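Side-chain contacts in Tni2 (Pseudomonas fluorescens, PDB 6B12), which probably acts as an immunity protein that binds and neutralises the NAD-degrading toxin Tne2 of the type VI secretion system: residues 74-79 and 105-110; 124-129 and 135-140. All coordinates share one frame; numbering follows the deposited sequence.

Contact 1. Residues 74-79 and 105-110; sequences TGVAAT and AGIYSW
Ile107 reaches from strand 102-112 to the turn that leads into strand 78-84. Its CG2 methyl does most of the touching. Ile107 CG2 lies 3.5 Å from Val76 O and 4.1 Å from Ala78 N, so it rests on backbone. The longer branch of Ile107 runs beside its own backbone N (chi1 -55°) and ends at CD1, 4.0 Å from Val76 CG1. The two side chains cross at about a right angle, and only these ends meet. Ala78 adds a looser touch, with its CB 4.3 Å from Tyr108 O. The side chain of Ala78 also packs on Leu68 and Asn70 of strand 64-70.

No direct hydrogen bond joins the two segments. Instead, one water donates to Val76 O at 2.7 Å and to Tyr108 O at 2.8 Å. A second water accepts from Tyr108 N at 2.8 Å and also lies close to Ala78 O. Within the turn, Thr74 OG1 accepts from Val76 N in an ST turn.

On another protein chain of the assembly, a basic side chain hydrogen-bonds to Gly75 O and an apolar one packs on Val76. The contact thus couples two sheets where another protein chain also touches the turn. A few methyl groups and water bridges do the joining. Val76 O and Tyr108 O are both acceptors and cannot bond each other directly, so a water that donates to both links them.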
loop_
_atom_site.group_PDB
_atom_site.type_symbol
_atom_site.label_atom_id
_atom_site.label_comp_id
_atom_site.label_asym_id
_atom_site.label_seq_id
_atom_site.Cartn_x
_atom_site.Cartn_y
_atom_site.Cartn_z
ATOM N N THR C 74 6.105 -7.075 13.918
ATOM C CA THR C 74 5.258 -7.735 12.933
ATOM C C THR C 74 5.254 -7.067 11.572
ATOM O O THR C 74 4.864 -7.714 10.596
ATOM C CB THR C 74 3.810 -7.799 13.425
ATOM O OG1 THR C 74 3.225 -6.493 13.335
ATOM C CG2 THR C 74 3.765 -8.289 14.868
ATOM N N GLY C 75 5.642 -5.787 11.478
ATOM C CA GLY C 75 5.493 -5.029 10.248
ATOM C C GLY C 75 4.107 -4.468 9.994
ATOM O O GLY C 75 3.917 -3.771 8.998
ATOM N N VAL C 76 3.128 -4.755 10.859
ATOM C CA VAL C 76 1.762 -4.280 10.696
ATOM C C VAL C 76 1.540 -3.004 11.500
ATOM O O VAL C 76 1.321 -1.928 10.926
ATOM C CB VAL C 76 0.762 -5.370 11.129
ATOM C CG1 VAL C 76 -0.674 -4.828 11.083
ATOM C CG2 VAL C 76 0.916 -6.601 10.247
ATOM N N ALA C 77 1.576 -3.118 12.834
ATOM C CA ALA C 77 1.378 -1.953 13.690
ATOM C C ALA C 77 2.359 -0.856 13.301
ATOM O O ALA C 77 3.562 -1.095 13.214
ATOM C CB ALA C 77 1.602 -2.310 15.150
ATOM N N ALA C 78 1.844 0.352 13.117
ATOM C CA ALA C 78 2.704 1.429 12.650
ATOM C C ALA C 78 2.036 2.759 12.956
ATOM O O ALA C 78 0.813 2.836 13.113
ATOM C CB ALA C 78 2.984 1.294 11.153
ATOM N N THR C 79 2.859 3.816 13.016
ATOM C CA THR C 79 2.383 5.178 13.237
ATOM C C THR C 79 2.945 6.071 12.132
ATOM O O THR C 79 4.117 5.950 11.776
ATOM C CB THR C 79 2.831 5.702 14.613
ATOM O OG1 THR C 79 2.303 4.854 15.651
ATOM C CG2 THR C 79 2.338 7.121 14.837
ATOM N N ALA C 105 -10.885 3.631 14.528
ATOM C CA ALA C 105 -9.456 3.341 14.611
ATOM C C ALA C 105 -8.970 2.618 13.352
ATOM O O ALA C 105 -9.730 1.949 12.647
ATOM C CB ALA C 105 -9.149 2.485 15.839
ATOM N N GLY C 106 -7.675 2.729 13.090
ATOM C CA GLY C 106 -7.140 2.036 11.941
ATOM C C GLY C 106 -5.634 2.134 11.909
ATOM O O GLY C 106 -5.004 2.605 12.860
ATOM N N ILE C 107 -5.058 1.662 10.803
ATOM C CA ILE C 107 -3.599 1.604 10.656
ATOM C C ILE C 107 -3.221 2.118 9.274
ATOM O O ILE C 107 -3.712 1.602 8.263
ATOM C CB ILE C 107 -3.052 0.169 10.850
ATOM C CG1 ILE C 107 -3.492 -0.420 12.192
ATOM C CG2 ILE C 107 -1.501 0.141 10.787
ATOM C CD1 ILE C 107 -3.123 -1.898 12.332
ATOM N N TYR C 108 -2.317 3.091 9.222
ATOM C CA TYR C 108 -1.740 3.475 7.939
ATOM C C TYR C 108 -0.845 2.355 7.411
ATOM O O TYR C 108 -0.094 1.733 8.171
ATOM C CB TYR C 108 -0.953 4.773 8.083
ATOM C CG TYR C 108 -1.860 5.970 8.276
ATOM C CD1 TYR C 108 -2.676 6.415 7.239
ATOM C CD2 TYR C 108 -1.920 6.635 9.490
ATOM C CE1 TYR C 108 -3.527 7.526 7.402
ATOM C CE2 TYR C 108 -2.772 7.769 9.667
ATOM C CZ TYR C 108 -3.558 8.192 8.605
ATOM O OH TYR C 108 -4.398 9.277 8.743
ATOM N N SER C 109 -0.937 2.095 6.099
ATOM C CA SER C 109 -0.431 0.867 5.507
ATOM C C SER C 109 0.573 1.075 4.390
ATOM O O SER C 109 1.534 0.322 4.329
ATOM C CB SER C 109 -1.586 0.001 5.006
ATOM O OG SER C 109 -2.409 -0.318 6.115
ATOM N N TRP C 110 0.392 2.070 3.514
ATOM C CA TRP C 110 1.380 2.332 2.464
ATOM C C TRP C 110 1.031 3.667 1.818
ATOM O O TRP C 110 -0.030 4.235 2.078
ATOM C CB TRP C 110 1.433 1.208 1.419
ATOM C CG TRP C 110 0.239 1.052 0.470
ATOM C CD1 TRP C 110 0.024 1.721 -0.703
ATOM C CD2 TRP C 110 -0.854 0.135 0.609
ATOM N NE1 TRP C 110 -1.143 1.299 -1.291
ATOM C CE2 TRP C 110 -1.694 0.311 -0.510
ATOM C CE3 TRP C 110 -1.201 -0.818 1.568
ATOM C CZ2 TRP C 110 -2.867 -0.414 -0.681
ATOM C CZ3 TRP C 110 -2.361 -1.553 1.387
ATOM C CH2 TRP C 110 -3.182 -1.342 0.278
HETATM O O HOH W 1 1.324 -0.639 8.592
HETATM O O HOH W 2 -1.208 4.000 11.661
#

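Contact 2. Residues 124-129 and 135-140; sequences CMFSRQ and FRVDID
Phe135 meets Arg128 through its CZ atom. Phe135 CZ sits over one face of the guanidinium, offset toward its rim, and lies 3.4 Å from Arg128 NH1. The two planes are 63° apart, so the groups are tilted and not stacked. Arg128 starts extended and then bends at chi3 (69°), which turns one guanidinium face to Phe135 CZ. Its NH2 is held by a salt bridge to Asp131 in the connecting loop. His151 stacks on the Phe135 ring.

Cys124, Phe126, Phe135 and Val137 share one face of the sheet. There Val137 CG2 packs 3.7 Å from Phe126 CB. On the other face, selenomethionine Met125 folds back through bends at chi2 and chi3. Met125 SE comes 4.0 Å from Arg136 CB. Arg136 is extended and grips Asp138 side-on, with NE 3.0 Å from OD1 and NH2 bonded to OD2.

The backbones pair through Phe126 N to Phe135 O and Phe135 N to Phe126 O, both 2.8 Å. Cys124 and Val137 form the next hydrogen-bonded pair, with Met125 and Arg136 as the non-hydrogen-bonded pair between. This is an antiparallel beta hairpin, formed by the third and fourth strands of a five-stranded antiparallel meander.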
loop_
_atom_site.group_PDB
_atom_site.type_symbol
_atom_site.label_atom_id
_atom_site.label_comp_id
_atom_site.label_asym_id
_atom_site.label_seq_id
_atom_site.Cartn_x
_atom_site.Cartn_y
_atom_site.Cartn_z
ATOM N N CYS C 124 -1.727 8.582 2.115
ATOM C CA CYS C 124 -1.397 7.339 2.796
ATOM C C CYS C 124 -2.667 6.511 2.890
ATOM O O CYS C 124 -3.763 7.049 3.129
ATOM C CB CYS C 124 -0.797 7.612 4.173
ATOM S SG CYS C 124 -0.006 6.175 4.954
HETATM N N MSE C 125 -2.515 5.219 2.632
HETATM C CA MSE C 125 -3.650 4.304 2.588
HETATM C C MSE C 125 -3.886 3.787 3.999
HETATM O O MSE C 125 -2.960 3.337 4.659
HETATM C CB MSE C 125 -3.374 3.171 1.592
HETATM C CG MSE C 125 -3.004 3.661 0.204
HETATM SE SE MSE C 125 -4.363 4.842 -0.585
HETATM C CE MSE C 125 -5.768 3.552 -0.448
ATOM N N PHE C 126 -5.142 3.841 4.441
ATOM C CA PHE C 126 -5.531 3.603 5.828
ATOM C C PHE C 126 -6.445 2.387 5.867
ATOM O O PHE C 126 -7.417 2.326 5.109
ATOM C CB PHE C 126 -6.251 4.857 6.347
ATOM C CG PHE C 126 -6.907 4.734 7.711
ATOM C CD1 PHE C 126 -6.216 5.081 8.861
ATOM C CD2 PHE C 126 -8.254 4.402 7.822
ATOM C CE1 PHE C 126 -6.845 5.033 10.101
ATOM C CE2 PHE C 126 -8.888 4.358 9.058
ATOM C CZ PHE C 126 -8.193 4.662 10.195
ATOM N N SER C 127 -6.101 1.401 6.708
ATOM C CA SER C 127 -6.912 0.202 6.883
ATOM C C SER C 127 -7.757 0.372 8.140
ATOM O O SER C 127 -7.215 0.396 9.252
ATOM C CB SER C 127 -6.021 -1.038 6.982
ATOM O OG SER C 127 -6.827 -2.215 7.022
ATOM N N ARG C 128 -9.078 0.472 7.962
ATOM C CA ARG C 128 -9.980 0.664 9.092
ATOM C C ARG C 128 -10.002 -0.598 9.950
ATOM O O ARG C 128 -10.168 -1.697 9.437
ATOM C CB ARG C 128 -11.386 0.991 8.583
ATOM C CG ARG C 128 -12.422 1.186 9.674
ATOM C CD ARG C 128 -13.645 1.895 9.123
ATOM N NE ARG C 128 -14.412 1.077 8.178
ATOM C CZ ARG C 128 -15.462 1.524 7.490
ATOM N NH1 ARG C 128 -15.867 2.792 7.629
ATOM N NH2 ARG C 128 -16.081 0.719 6.642
ATOM N N GLN C 129 -9.806 -0.443 11.255
ATOM C CA GLN C 129 -9.551 -1.610 12.095
ATOM C C GLN C 129 -10.733 -2.570 12.115
ATOM O O GLN C 129 -10.547 -3.793 12.105
ATOM C CB GLN C 129 -9.196 -1.151 13.507
ATOM C CG GLN C 129 -9.019 -2.264 14.516
ATOM C CD GLN C 129 -9.226 -1.767 15.937
ATOM O OE1 GLN C 129 -8.404 -1.021 16.470
ATOM N NE2 GLN C 129 -10.339 -2.161 16.548
ATOM N N PHE C 135 -9.054 3.167 3.020
ATOM C CA PHE C 135 -9.397 4.554 2.775
ATOM C C PHE C 135 -8.160 5.274 2.284
ATOM O O PHE C 135 -7.066 5.071 2.811
ATOM C CB PHE C 135 -9.925 5.235 4.023
ATOM C CG PHE C 135 -11.267 4.743 4.422
ATOM C CD1 PHE C 135 -11.399 3.550 5.108
ATOM C CD2 PHE C 135 -12.398 5.462 4.090
ATOM C CE1 PHE C 135 -12.653 3.069 5.461
ATOM C CE2 PHE C 135 -13.656 4.997 4.451
ATOM C CZ PHE C 135 -13.780 3.805 5.131
ATOM N N ARG C 136 -8.348 6.098 1.271
ATOM C CA ARG C 136 -7.308 7.011 0.815
ATOM C C ARG C 136 -7.358 8.262 1.679
ATOM O O ARG C 136 -8.415 8.912 1.775
ATOM C CB ARG C 136 -7.531 7.351 -0.656
ATOM C CG ARG C 136 -6.733 8.556 -1.100
ATOM C CD ARG C 136 -7.025 8.872 -2.555
ATOM N NE ARG C 136 -6.512 10.199 -2.896
ATOM C CZ ARG C 136 -6.615 10.735 -4.102
ATOM N NH1 ARG C 136 -7.202 10.046 -5.083
ATOM N NH2 ARG C 136 -6.121 11.945 -4.330
ATOM N N VAL C 137 -6.241 8.590 2.328
ATOM C CA VAL C 137 -6.161 9.741 3.227
ATOM C C VAL C 137 -5.133 10.710 2.662
ATOM O O VAL C 137 -3.936 10.413 2.624
ATOM C CB VAL C 137 -5.812 9.333 4.663
ATOM C CG1 VAL C 137 -5.842 10.575 5.597
ATOM C CG2 VAL C 137 -6.794 8.274 5.161
ATOM N N ASP C 138 -5.604 11.858 2.205
ATOM C CA ASP C 138 -4.724 12.908 1.717
ATOM C C ASP C 138 -4.400 13.844 2.869
ATOM O O ASP C 138 -5.293 14.253 3.618
ATOM C CB ASP C 138 -5.390 13.684 0.578
ATOM C CG ASP C 138 -5.421 12.902 -0.733
ATOM O OD1 ASP C 138 -5.042 11.703 -0.765
ATOM O OD2 ASP C 138 -5.828 13.484 -1.751
ATOM N N ILE C 139 -3.121 14.193 2.994
ATOM C CA ILE C 139 -2.587 14.908 4.146
ATOM C C ILE C 139 -1.742 16.077 3.640
ATOM O O ILE C 139 -0.932 15.898 2.735
ATOM C CB ILE C 139 -1.745 13.962 5.028
ATOM C CG1 ILE C 139 -2.646 12.832 5.575
ATOM C CG2 ILE C 139 -1.065 14.719 6.185
ATOM C CD1 ILE C 139 -1.896 11.533 5.862
ATOM N N ASP C 140 -1.952 17.262 4.210
ATOM C CA ASP C 140 -1.165 18.452 3.873
ATOM C C ASP C 140 0.050 18.482 4.789
ATOM O O ASP C 140 -0.063 18.810 5.977
ATOM C CB ASP C 140 -2.014 19.707 4.050
ATOM C CG ASP C 140 -1.280 20.988 3.670
ATOM O OD1 ASP C 140 -0.099 20.929 3.262
ATOM O OD2 ASP C 140 -1.936 22.044 3.785
#

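The two contacts follow in series along the chain, and neither contains the other. Contact 1 comes first and closes a loop of 25 residues, which runs through strands 78-84, 90-92 and 96-99 before returning at 105-110. It brings the four-stranded sheet of residues 54-92 against the five-stranded sheet of residues 96-152. Contact 2 closes the five-residue connection of the hairpin between strands 121-128 and 134-140, inside that second sheet. Segments 105-110 and 124-129 lie on neighbouring strands and meet directly. Trp110 O to Met125 N (2.7 Å) and Ala105 O to Gln129 N (2.8 Å) are probable hydrogen bonds. Tyr108 also meets Phe126 edge-to-face. Strand 102-112 thus serves both the sheet junction and the hairpin's sheet.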